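Side-chain contacts in toxin Tse2 (Pseudomonas aeruginosa, PDB 5AKO), which is secreted by the H1 type VI secretion system into the cytoplasm of recipient cells and probably acts there as a NAD-dependent cytotoxin: residues Gly47-Pro52 against Ala63-Pro68; Ala106-Arg111 against Leu139-Tyr144; Thr122-Pro125 against Lys129-Gln132; Tyr144-Ala149 against Gly159-Phe164. All blocks are in the same frame, centred on the assembly; numbering follows the deposited sequence.

Interaction 1: Gly47-Pro52 against Ala63-Pro68; sequences GRYLHP and APLLHP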
loop_
_atom_site.group_PDB
_atom_site.type_symbol
_atom_site.label_atom_id
_atom_site.label_comp_id
_atom_site.label_asym_id
_atom_site.label_seq_id
_atom_site.Cartn_x
_atom_site.Cartn_y
_atom_site.Cartn_z
ATOM N N GLY C 47 20.038 -28.729 -12.367
ATOM C CA GLY C 47 19.610 -29.177 -13.693
ATOM C C GLY C 47 19.034 -30.577 -13.658
ATOM O O GLY C 47 18.162 -30.908 -14.467
ATOM N N ARG C 48 19.542 -31.402 -12.733
ATOM C CA ARG C 48 19.097 -32.804 -12.547
ATOM C C ARG C 48 17.605 -32.865 -12.271
ATOM O O ARG C 48 16.918 -33.787 -12.708
ATOM C CB ARG C 48 19.875 -33.484 -11.404
ATOM N N TYR C 49 17.093 -31.829 -11.613
ATOM C CA TYR C 49 15.681 -31.779 -11.227
ATOM C C TYR C 49 14.680 -31.368 -12.307
ATOM O O TYR C 49 13.463 -31.574 -12.117
ATOM C CB TYR C 49 15.525 -30.880 -10.031
ATOM C CG TYR C 49 16.174 -31.429 -8.813
ATOM C CD1 TYR C 49 15.518 -32.357 -8.027
ATOM C CD2 TYR C 49 17.452 -31.047 -8.444
ATOM C CE1 TYR C 49 16.089 -32.865 -6.879
ATOM C CE2 TYR C 49 18.044 -31.562 -7.311
ATOM C CZ TYR C 49 17.341 -32.469 -6.536
ATOM O OH TYR C 49 17.879 -32.992 -5.414
ATOM N N LEU C 50 15.158 -30.833 -13.431
ATOM C CA LEU C 50 14.257 -30.444 -14.542
ATOM C C LEU C 50 13.661 -31.638 -15.281
ATOM O O LEU C 50 12.519 -31.571 -15.713
ATOM C CB LEU C 50 14.977 -29.576 -15.576
ATOM C CG LEU C 50 15.569 -28.261 -15.069
ATOM C CD1 LEU C 50 16.151 -27.478 -16.239
ATOM C CD2 LEU C 50 14.536 -27.438 -14.310
ATOM N N HIS C 51 14.443 -32.704 -15.444
ATOM C CA HIS C 51 13.936 -33.985 -15.969
ATOM C C HIS C 51 14.574 -35.064 -15.120
ATOM O O HIS C 51 15.558 -35.667 -15.516
ATOM C CB HIS C 51 14.267 -34.169 -17.456
ATOM N N PRO C 52 14.040 -35.254 -13.911
ATOM C CA PRO C 52 14.668 -36.047 -12.876
ATOM C C PRO C 52 14.513 -37.541 -13.046
ATOM O O PRO C 52 13.522 -37.994 -13.642
ATOM C CB PRO C 52 13.903 -35.635 -11.627
ATOM C CG PRO C 52 12.552 -35.217 -12.098
ATOM C CD PRO C 52 12.722 -34.729 -13.500
ATOM N N ALA C 63 17.663 -30.927 -3.181
ATOM C CA ALA C 63 17.765 -29.483 -3.332
ATOM C C ALA C 63 16.461 -28.819 -2.868
ATOM O O ALA C 63 15.382 -29.401 -3.030
ATOM C CB ALA C 63 18.060 -29.135 -4.768
ATOM N N PRO C 64 16.564 -27.636 -2.250
ATOM C CA PRO C 64 15.455 -26.980 -1.552
ATOM C C PRO C 64 14.563 -26.203 -2.514
ATOM O O PRO C 64 14.380 -25.010 -2.363
ATOM C CB PRO C 64 16.177 -26.065 -0.552
ATOM C CG PRO C 64 17.451 -25.740 -1.231
ATOM C CD PRO C 64 17.849 -27.010 -1.914
ATOM N N LEU C 65 14.003 -26.912 -3.496
ATOM C CA LEU C 65 13.398 -26.265 -4.668
ATOM C C LEU C 65 12.099 -25.523 -4.363
ATOM O O LEU C 65 11.737 -24.587 -5.048
ATOM C CB LEU C 65 13.171 -27.315 -5.759
ATOM C CG LEU C 65 14.435 -27.881 -6.455
ATOM C CD1 LEU C 65 14.028 -28.849 -7.541
ATOM C CD2 LEU C 65 15.282 -26.789 -7.077
ATOM N N LEU C 66 11.381 -26.005 -3.378
ATOM C CA LEU C 66 10.141 -25.433 -2.964
ATOM C C LEU C 66 10.277 -24.730 -1.605
ATOM O O LEU C 66 9.288 -24.542 -0.908
ATOM C CB LEU C 66 9.100 -26.552 -2.834
ATOM C CG LEU C 66 8.824 -27.403 -4.063
ATOM C CD1 LEU C 66 7.865 -28.538 -3.742
ATOM C CD2 LEU C 66 8.262 -26.615 -5.194
ATOM N N HIS C 67 11.496 -24.370 -1.227
ATOM C CA HIS C 67 11.708 -23.568 -0.042
ATOM C C HIS C 67 11.427 -22.133 -0.395
ATOM O O HIS C 67 11.893 -21.651 -1.421
ATOM C CB HIS C 67 13.164 -23.659 0.459
ATOM C CG HIS C 67 13.484 -24.935 1.154
ATOM N ND1 HIS C 67 14.471 -25.030 2.106
ATOM C CD2 HIS C 67 12.978 -26.181 1.013
ATOM C CE1 HIS C 67 14.534 -26.274 2.549
ATOM N NE2 HIS C 67 13.632 -26.994 1.903
ATOM N N PRO C 68 10.686 -21.441 0.443
ATOM C CA PRO C 68 10.506 -20.018 0.236
ATOM C C PRO C 68 11.656 -19.264 0.867
ATOM O O PRO C 68 12.233 -19.768 1.823
ATOM C CB PRO C 68 9.260 -19.715 1.059
ATOM C CG PRO C 68 9.305 -20.692 2.180
ATOM C CD PRO C 68 9.850 -21.932 1.561
#
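Tyr49 carries its whole side of this contact, reaching across to Ala63 and Leu65 within the long loop that joins strand 33-37 to strand 100-103. Its ring lies with the CG end against Leu65 and the hydroxyl end against Ala63. The tight part begins at the base of the ring, where Leu65 CD1 touches Tyr49 CB at 3.5 Å and CG at 3.6 Å. Near the far end of the ring, Tyr49 CE2 meets Ala63 CB at 3.5 Å. Beyond that, the phenolic oxygen receives the backbone amide of Ala63, with N to Tyr49 OH at 3.0 Å and a nearly straight N-H...O angle of 168°. In Tyr49, CG stands opposite the carbonyl carbon (chi1 -67°), which directs the ring from the 47-50 backbone toward Ala63.

The other side is loose. Gly47 and His51 are exposed, and the side chains of Arg48 and His51 are modelled only as far as CB. Behind Leu65, the type I turn Pro64-His67 brings the chain round so that Leu65 also packs on Phe116 of strand 114-118, while Leu66 reaches helix 154-176.

One tyrosine thus joins two parts of the same long loop: the methyl contacts pack along the ring, and the directional bond at its hydroxyl fixes how the Ala63 amide is placed against it.

Interaction 2: Ala106-Arg111 against Leu139-Tyr144; sequences AGVLRR and LQATHY
At the G1 beta bulge that opens strand 141-148, with Gln140 and Ala141 together opposed to the single residue Asn136, Val108 spreads its two methyls over Leu139 and Ala141. CG1 takes the Leu139 side: it lies 3.9 Å from Leu139 CB and also comes near both methyls of that leucine, 4.0 Å from CD1 and 4.1 Å from CD2. The two side chains cross at about a right angle. CG2 serves the other partner, meeting Ala141 CB at 3.7 Å. This division follows from the valine torsion (chi1 172°), which sets CG1 opposite the backbone N and CG2 opposite the carbonyl carbon.

Gln140, between the two partners, adopts the left-handed backbone conformation of the first bulge residue, with phi 52°. The bulge closes the hairpin of strands 128-136 and 141-148, and Val108, from the loop after strand 100-103, covers the place where the second strand sets out. Phe103 of strand 100-103 extends the apolar cluster, touching both Val108 and Leu139. Arg105 binds the carbonyl oxygens of Leu139 and Gln140. A little further along the same loop, the backbone amides of Arg110 and Arg111 each hydrogen-bond to an acidic side chain of another protein in the assembly.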
loop_
_atom_site.group_PDB
_atom_site.type_symbol
_atom_site.label_atom_id
_atom_site.label_comp_id
_atom_site.label_asym_id
_atom_site.label_seq_id
_atom_site.Cartn_x
_atom_site.Cartn_y
_atom_site.Cartn_z
ATOM N N ALA C 106 3.899 -23.381 -17.514
ATOM C CA ALA C 106 5.361 -23.277 -17.547
ATOM C C ALA C 106 5.852 -21.970 -18.125
ATOM O O ALA C 106 5.196 -21.356 -18.957
ATOM C CB ALA C 106 5.935 -24.413 -18.379
ATOM N N GLY C 107 7.051 -21.567 -17.725
ATOM C CA GLY C 107 7.715 -20.464 -18.396
ATOM C C GLY C 107 7.138 -19.110 -18.011
ATOM O O GLY C 107 7.394 -18.119 -18.653
ATOM N N VAL C 108 6.378 -19.064 -16.930
ATOM C CA VAL C 108 5.780 -17.809 -16.472
ATOM C C VAL C 108 6.889 -16.810 -16.187
ATOM O O VAL C 108 6.775 -15.653 -16.544
ATOM C CB VAL C 108 4.908 -18.030 -15.208
ATOM C CG1 VAL C 108 4.441 -16.703 -14.622
ATOM C CG2 VAL C 108 3.700 -18.900 -15.540
ATOM N N LEU C 109 7.969 -17.272 -15.567
ATOM C CA LEU C 109 9.106 -16.446 -15.344
ATOM C C LEU C 109 10.129 -16.674 -16.488
ATOM O O LEU C 109 10.888 -17.660 -16.499
ATOM C CB LEU C 109 9.721 -16.772 -13.990
ATOM C CG LEU C 109 9.055 -16.203 -12.742
ATOM C CD1 LEU C 109 7.765 -16.909 -12.464
ATOM C CD2 LEU C 109 9.967 -16.357 -11.551
ATOM N N ARG C 110 10.153 -15.738 -17.422
ATOM C CA ARG C 110 10.901 -15.926 -18.647
ATOM C C ARG C 110 12.395 -16.061 -18.415
ATOM O O ARG C 110 13.057 -16.827 -19.099
ATOM C CB ARG C 110 10.539 -14.827 -19.679
ATOM C CG ARG C 110 9.183 -15.131 -20.365
ATOM C CD ARG C 110 8.236 -13.940 -20.552
ATOM N NE ARG C 110 8.306 -13.281 -21.868
ATOM N N ARG C 111 12.913 -15.404 -17.392
ATOM C CA ARG C 111 14.330 -15.461 -17.157
ATOM C C ARG C 111 14.796 -16.609 -16.265
ATOM O O ARG C 111 15.922 -16.579 -15.822
ATOM C CB ARG C 111 14.783 -14.129 -16.601
ATOM C CG ARG C 111 14.890 -13.081 -17.706
ATOM C CD ARG C 111 14.622 -11.678 -17.173
ATOM N NE ARG C 111 14.408 -10.638 -18.187
ATOM C CZ ARG C 111 13.227 -10.274 -18.701
ATOM N NH1 ARG C 111 12.101 -10.894 -18.344
ATOM N NH2 ARG C 111 13.169 -9.279 -19.599
ATOM N N LEU C 139 0.701 -11.945 -16.026
ATOM C CA LEU C 139 1.403 -13.181 -16.260
ATOM C C LEU C 139 0.548 -14.214 -16.926
ATOM O O LEU C 139 1.045 -15.259 -17.314
ATOM C CB LEU C 139 1.914 -13.740 -14.911
ATOM C CG LEU C 139 2.892 -12.825 -14.159
ATOM C CD1 LEU C 139 3.294 -13.352 -12.797
ATOM C CD2 LEU C 139 4.125 -12.587 -15.023
ATOM N N GLN C 140 -0.743 -13.968 -17.020
ATOM C CA GLN C 140 -1.619 -14.900 -17.696
ATOM C C GLN C 140 -1.413 -16.275 -17.143
ATOM O O GLN C 140 -1.163 -17.229 -17.878
ATOM C CB GLN C 140 -1.343 -14.936 -19.197
ATOM C CG GLN C 140 -1.371 -13.589 -19.870
ATOM C CD GLN C 140 -1.194 -13.742 -21.366
ATOM O OE1 GLN C 140 -2.090 -14.231 -22.067
ATOM N NE2 GLN C 140 -0.031 -13.380 -21.855
ATOM N N ALA C 141 -1.527 -16.371 -15.838
ATOM C CA ALA C 141 -1.398 -17.640 -15.173
ATOM C C ALA C 141 -1.973 -17.494 -13.824
ATOM O O ALA C 141 -2.020 -16.402 -13.274
ATOM C CB ALA C 141 0.076 -18.063 -15.069
ATOM N N THR C 142 -2.410 -18.594 -13.271
ATOM C CA THR C 142 -3.028 -18.538 -11.945
ATOM C C THR C 142 -1.966 -18.866 -10.942
ATOM O O THR C 142 -1.270 -19.868 -11.088
ATOM C CB THR C 142 -4.199 -19.551 -11.800
ATOM O OG1 THR C 142 -5.283 -19.112 -12.628
ATOM C CG2 THR C 142 -4.670 -19.581 -10.354
ATOM N N HIS C 143 -1.886 -18.060 -9.903
ATOM C CA HIS C 143 -0.853 -18.265 -8.861
ATOM C C HIS C 143 -1.358 -19.170 -7.735
ATOM O O HIS C 143 -2.552 -19.104 -7.378
ATOM C CB HIS C 143 -0.505 -16.921 -8.256
ATOM C CG HIS C 143 0.590 -16.994 -7.244
ATOM N ND1 HIS C 143 0.375 -17.340 -5.929
ATOM C CD2 HIS C 143 1.911 -16.756 -7.358
ATOM C CE1 HIS C 143 1.519 -17.292 -5.274
ATOM N NE2 HIS C 143 2.464 -16.949 -6.123
ATOM N N TYR C 144 -0.459 -19.976 -7.159
ATOM C CA TYR C 144 -0.780 -20.845 -6.056
ATOM C C TYR C 144 0.306 -20.749 -4.988
ATOM O O TYR C 144 1.458 -20.420 -5.309
ATOM C CB TYR C 144 -0.877 -22.282 -6.518
ATOM C CG TYR C 144 -2.099 -22.671 -7.370
ATOM C CD1 TYR C 144 -2.163 -22.358 -8.701
ATOM C CD2 TYR C 144 -3.134 -23.399 -6.840
ATOM C CE1 TYR C 144 -3.246 -22.724 -9.480
ATOM C CE2 TYR C 144 -4.214 -23.786 -7.579
ATOM C CZ TYR C 144 -4.283 -23.423 -8.910
ATOM O OH TYR C 144 -5.352 -23.782 -9.705
#

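Interaction 3: Thr122-Pro125 against Lys129-Gln132; sequences TDIP and KVKQ
Ile124 and Lys129 bring their CA atoms to 6.9 Å of each other where the irregular chain 122-125 passes the start of strand 128-136, with no hydrogen bond joining the two segments. The contact therefore rests on the isoleucine side chain, which points at the strand. Its two branches go to successive residues. The longer one ends in CD1, 4.1 Å from Val130 CG2, and the two side chains meet at a slant. The shorter one, CG2, lies over the backbone of the neighbouring residue, 4.4 Å from Lys129 CA. An extended outer torsion in Ile124 (chi2 168°) carries CD1 out to the valine. The side chain of Lys129 leaves the backbone on the side away from Ile124; the residue makes a cation-pi contact with Tyr24.

The packing is light but buried. Backbone hydrogen bonds join Ile124 with Glu27 and Thr122 with Thr29, so segment 122-125 is tied to the N-terminal part of the chain instead of to the strand it packs on. Pro125 touches Gln160 and Phe164 of helix 154-176. Segment 122-125 is thus an irregular connection leading into the antiparallel sheet, with Ile124 packed on the strand and Pro125 on the helix.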
loop_
_atom_site.group_PDB
_atom_site.type_symbol
_atom_site.label_atom_id
_atom_site.label_comp_id
_atom_site.label_asym_id
_atom_site.label_seq_id
_atom_site.Cartn_x
_atom_site.Cartn_y
_atom_site.Cartn_z
ATOM N N THR C 122 0.060 -35.375 -7.284
ATOM C CA THR C 122 1.145 -35.469 -6.329
ATOM C C THR C 122 0.624 -35.411 -4.897
ATOM O O THR C 122 -0.290 -34.642 -4.596
ATOM C CB THR C 122 2.111 -34.310 -6.517
ATOM O OG1 THR C 122 2.588 -34.342 -7.858
ATOM C CG2 THR C 122 3.279 -34.437 -5.531
ATOM N N ASP C 123 1.178 -36.243 -4.042
ATOM C CA ASP C 123 0.808 -36.267 -2.619
ATOM C C ASP C 123 1.343 -35.044 -1.896
ATOM O O ASP C 123 2.523 -34.732 -1.993
ATOM C CB ASP C 123 1.325 -37.549 -1.953
ATOM C CG ASP C 123 0.511 -38.828 -2.409
ATOM O OD1 ASP C 123 -0.486 -38.714 -3.171
ATOM O OD2 ASP C 123 0.861 -39.959 -2.020
ATOM N N ILE C 124 0.453 -34.358 -1.199
ATOM C CA ILE C 124 0.802 -33.239 -0.403
ATOM C C ILE C 124 1.191 -33.637 1.027
ATOM O O ILE C 124 0.379 -34.204 1.798
ATOM C CB ILE C 124 -0.379 -32.259 -0.326
ATOM C CG1 ILE C 124 -0.795 -31.791 -1.726
ATOM C CG2 ILE C 124 0.000 -31.060 0.543
ATOM C CD1 ILE C 124 -2.131 -31.052 -1.790
ATOM N N PRO C 125 2.422 -33.287 1.451
ATOM C CA PRO C 125 2.778 -33.683 2.806
ATOM C C PRO C 125 1.731 -33.265 3.836
ATOM O O PRO C 125 1.120 -32.181 3.698
ATOM C CB PRO C 125 4.105 -32.971 3.032
ATOM C CG PRO C 125 4.699 -32.915 1.659
ATOM C CD PRO C 125 3.536 -32.601 0.778
ATOM N N LYS C 129 -0.425 -27.298 2.822
ATOM C CA LYS C 129 -1.559 -27.184 1.919
ATOM C C LYS C 129 -1.189 -26.234 0.815
ATOM O O LYS C 129 -0.205 -25.504 0.940
ATOM C CB LYS C 129 -2.814 -26.742 2.645
ATOM C CG LYS C 129 -2.756 -25.349 3.248
ATOM C CD LYS C 129 -3.875 -25.124 4.263
ATOM C CE LYS C 129 -3.940 -23.676 4.710
ATOM N NZ LYS C 129 -5.065 -23.452 5.644
ATOM N N VAL C 130 -1.973 -26.271 -0.255
ATOM C CA VAL C 130 -1.718 -25.523 -1.462
ATOM C C VAL C 130 -2.938 -24.707 -1.721
ATOM O O VAL C 130 -3.995 -25.254 -1.930
ATOM C CB VAL C 130 -1.493 -26.476 -2.645
ATOM C CG1 VAL C 130 -1.231 -25.710 -3.932
ATOM C CG2 VAL C 130 -0.344 -27.409 -2.318
ATOM N N LYS C 131 -2.771 -23.397 -1.713
ATOM C CA LYS C 131 -3.847 -22.438 -1.827
ATOM C C LYS C 131 -3.910 -21.856 -3.215
ATOM O O LYS C 131 -2.906 -21.385 -3.732
ATOM C CB LYS C 131 -3.599 -21.287 -0.848
ATOM C CG LYS C 131 -4.556 -20.103 -0.992
ATOM C CD LYS C 131 -4.228 -19.042 0.038
ATOM C CE LYS C 131 -5.184 -17.865 0.011
ATOM N NZ LYS C 131 -6.583 -18.329 0.132
ATOM N N GLN C 132 -5.097 -21.866 -3.807
ATOM C CA GLN C 132 -5.321 -21.225 -5.081
ATOM C C GLN C 132 -5.512 -19.778 -4.772
ATOM O O GLN C 132 -6.372 -19.449 -4.000
ATOM C CB GLN C 132 -6.564 -21.760 -5.795
ATOM C CG GLN C 132 -6.828 -21.010 -7.092
ATOM C CD GLN C 132 -8.041 -21.465 -7.866
ATOM O OE1 GLN C 132 -8.766 -22.367 -7.475
ATOM N NE2 GLN C 132 -8.298 -20.778 -8.952
#

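Interaction 4: Tyr144-Ala149 against Gly159-Phe164; sequences YTIMPA and GQLDNF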
loop_
_atom_site.group_PDB
_atom_site.type_symbol
_atom_site.label_atom_id
_atom_site.label_comp_id
_atom_site.label_asym_id
_atom_site.label_seq_id
_atom_site.Cartn_x
_atom_site.Cartn_y
_atom_site.Cartn_z
ATOM N N TYR C 144 -0.459 -19.976 -7.159
ATOM C CA TYR C 144 -0.780 -20.845 -6.056
ATOM C C TYR C 144 0.306 -20.749 -4.988
ATOM O O TYR C 144 1.458 -20.420 -5.309
ATOM C CB TYR C 144 -0.877 -22.282 -6.518
ATOM C CG TYR C 144 -2.099 -22.671 -7.370
ATOM C CD1 TYR C 144 -2.163 -22.358 -8.701
ATOM C CD2 TYR C 144 -3.134 -23.399 -6.840
ATOM C CE1 TYR C 144 -3.246 -22.724 -9.480
ATOM C CE2 TYR C 144 -4.214 -23.786 -7.579
ATOM C CZ TYR C 144 -4.283 -23.423 -8.910
ATOM O OH TYR C 144 -5.352 -23.782 -9.705
ATOM N N THR C 145 -0.042 -21.050 -3.718
ATOM C CA THR C 145 0.913 -20.930 -2.633
ATOM C C THR C 145 0.920 -22.184 -1.797
ATOM O O THR C 145 -0.109 -22.631 -1.335
ATOM C CB THR C 145 0.583 -19.730 -1.729
ATOM O OG1 THR C 145 0.525 -18.555 -2.531
ATOM C CG2 THR C 145 1.669 -19.524 -0.630
ATOM N N ILE C 146 2.088 -22.788 -1.688
ATOM C CA ILE C 146 2.293 -23.918 -0.817
ATOM C C ILE C 146 2.628 -23.321 0.547
ATOM O O ILE C 146 3.554 -22.529 0.651
ATOM C CB ILE C 146 3.504 -24.727 -1.238
ATOM C CG1 ILE C 146 3.397 -25.181 -2.699
ATOM C CG2 ILE C 146 3.635 -25.923 -0.325
ATOM C CD1 ILE C 146 4.658 -25.780 -3.305
ATOM N N MET C 147 1.904 -23.713 1.589
ATOM C CA MET C 147 1.978 -23.025 2.852
ATOM C C MET C 147 1.764 -24.055 3.995
ATOM O O MET C 147 1.285 -25.149 3.778
ATOM C CB MET C 147 0.964 -21.839 2.925
ATOM C CG MET C 147 -0.458 -22.328 3.128
ATOM S SD MET C 147 -1.689 -21.076 3.216
ATOM C CE MET C 147 -1.296 -19.924 1.899
ATOM N N PRO C 148 2.159 -23.713 5.213
ATOM C CA PRO C 148 1.830 -24.611 6.316
ATOM C C PRO C 148 0.306 -24.689 6.611
ATOM O O PRO C 148 -0.423 -23.706 6.475
ATOM C CB PRO C 148 2.598 -24.006 7.509
ATOM C CG PRO C 148 2.907 -22.600 7.103
ATOM C CD PRO C 148 3.101 -22.658 5.618
ATOM N N ALA C 149 -0.156 -25.872 6.986
ATOM C CA ALA C 149 -1.574 -26.050 7.306
ATOM C C ALA C 149 -1.811 -25.784 8.782
ATOM O O ALA C 149 -2.939 -25.677 9.209
ATOM C CB ALA C 149 -2.033 -27.462 6.943
ATOM N N GLY C 159 11.364 -29.439 6.120
ATOM C CA GLY C 159 11.330 -30.902 6.000
ATOM C C GLY C 159 10.188 -31.342 5.103
ATOM O O GLY C 159 10.358 -32.199 4.211
ATOM N N GLN C 160 9.024 -30.734 5.314
ATOM C CA GLN C 160 7.858 -31.121 4.551
ATOM C C GLN C 160 8.029 -30.712 3.108
ATOM O O GLN C 160 7.623 -31.440 2.200
ATOM C CB GLN C 160 6.611 -30.544 5.148
ATOM C CG GLN C 160 6.383 -30.957 6.592
ATOM C CD GLN C 160 5.534 -32.164 6.690
ATOM O OE1 GLN C 160 4.281 -32.073 6.655
ATOM N NE2 GLN C 160 6.180 -33.319 6.741
ATOM N N LEU C 161 8.661 -29.569 2.877
ATOM C CA LEU C 161 8.841 -29.117 1.502
ATOM C C LEU C 161 9.823 -30.051 0.736
ATOM O O LEU C 161 9.609 -30.355 -0.452
ATOM C CB LEU C 161 9.293 -27.648 1.485
ATOM C CG LEU C 161 8.226 -26.688 1.997
ATOM C CD1 LEU C 161 8.866 -25.355 2.367
ATOM C CD2 LEU C 161 7.124 -26.480 0.963
ATOM N N ASP C 162 10.849 -30.550 1.428
ATOM C CA ASP C 162 11.689 -31.612 0.861
ATOM C C ASP C 162 10.895 -32.890 0.479
ATOM O O ASP C 162 11.011 -33.400 -0.642
ATOM C CB ASP C 162 12.878 -31.883 1.792
ATOM C CG ASP C 162 13.887 -30.705 1.801
ATOM O OD1 ASP C 162 13.924 -29.928 0.801
ATOM O OD2 ASP C 162 14.613 -30.536 2.808
ATOM N N ASN C 163 10.044 -33.375 1.377
ATOM C CA ASN C 163 9.181 -34.481 1.020
ATOM C C ASN C 163 8.241 -34.175 -0.113
ATOM O O ASN C 163 7.903 -35.064 -0.871
ATOM C CB ASN C 163 8.377 -34.968 2.216
ATOM C CG ASN C 163 9.249 -35.632 3.259
ATOM O OD1 ASN C 163 10.399 -35.973 2.993
ATOM N ND2 ASN C 163 8.729 -35.781 4.440
ATOM N N PHE C 164 7.827 -32.919 -0.251
ATOM C CA PHE C 164 6.975 -32.539 -1.359
ATOM C C PHE C 164 7.722 -32.662 -2.691
ATOM O O PHE C 164 7.149 -33.068 -3.703
ATOM C CB PHE C 164 6.464 -31.101 -1.190
ATOM C CG PHE C 164 5.154 -30.802 -1.923
ATOM C CD1 PHE C 164 4.582 -31.694 -2.787
ATOM C CD2 PHE C 164 4.493 -29.640 -1.692
ATOM C CE1 PHE C 164 3.409 -31.394 -3.434
ATOM C CE2 PHE C 164 3.288 -29.360 -2.306
ATOM C CZ PHE C 164 2.761 -30.235 -3.202
#
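Ile146 packs against Leu161 and Phe164 where helix 154-176 lies against the antiparallel sheet, a helix-on-sheet packing in the buried interior of the toxin domain. Ile146 points from strand 141-148 toward the helix, and its partners, three residues apart in sequence, come from adjacent positions on the helix surface.

The apolar contacts carry the whole interaction. Ile146 CG2 touches both partners: it is 3.8 Å from Leu161 CD2 and 4.0 Å from Phe164 CE2, and it approaches the phenylalanine ring at its edge, in the ring plane. The other branch meets the same side of the ring, with Ile146 CD1 4.0 Å from Phe164 CE2, in a slanted approach. Leu161 does not aim its CB at the strand, but the end of the side chain turns in, and only its CD2 comes within reach of Ile146. Phe164 extends its ring outward with CG opposite the backbone N (chi1 -155°), laying the CD2-CE2 side along the isoleucine.

Polar links lie around this patch and none crosses it. A helical hydrogen bond from Phe164 N to Gln160 O fixes the backbone at Phe164. The strand is paired on both sides, Ile146 with Thr100 and its neighbours Thr145 and Met147 with Lys131 and Lys129. Gln160 OE1 accepts the backbone amide of Asp127, and Asp162 OD1 makes a weak bond to His67 NE2. On the strand, the hydroxyl of Thr145 is held by a hydrogen bond from OG1 to Asp133 OD2.

All four contacts are buried, but in different parts of the fold. Interactions 3 and 4, with centres about 7 Å apart, use strands 128-136 and 141-148, which are neighbours in one sheet. Interaction 2 employs the far end of strand 141-148, toward the surface that another protein of the assembly touches; it shares Tyr144 with interaction 4 in sequence, though their centres are about 19 Å apart. Interaction 1 joins parts of one loop and meets the helix of interaction 4 through Leu66, His67 and Pro68. Its chemistry also differs, for it alone has a hydrogen bond across the segments, whereas the others are apolar packing, purely aliphatic in interactions 2 and 3 and with an aromatic ring in interaction 4.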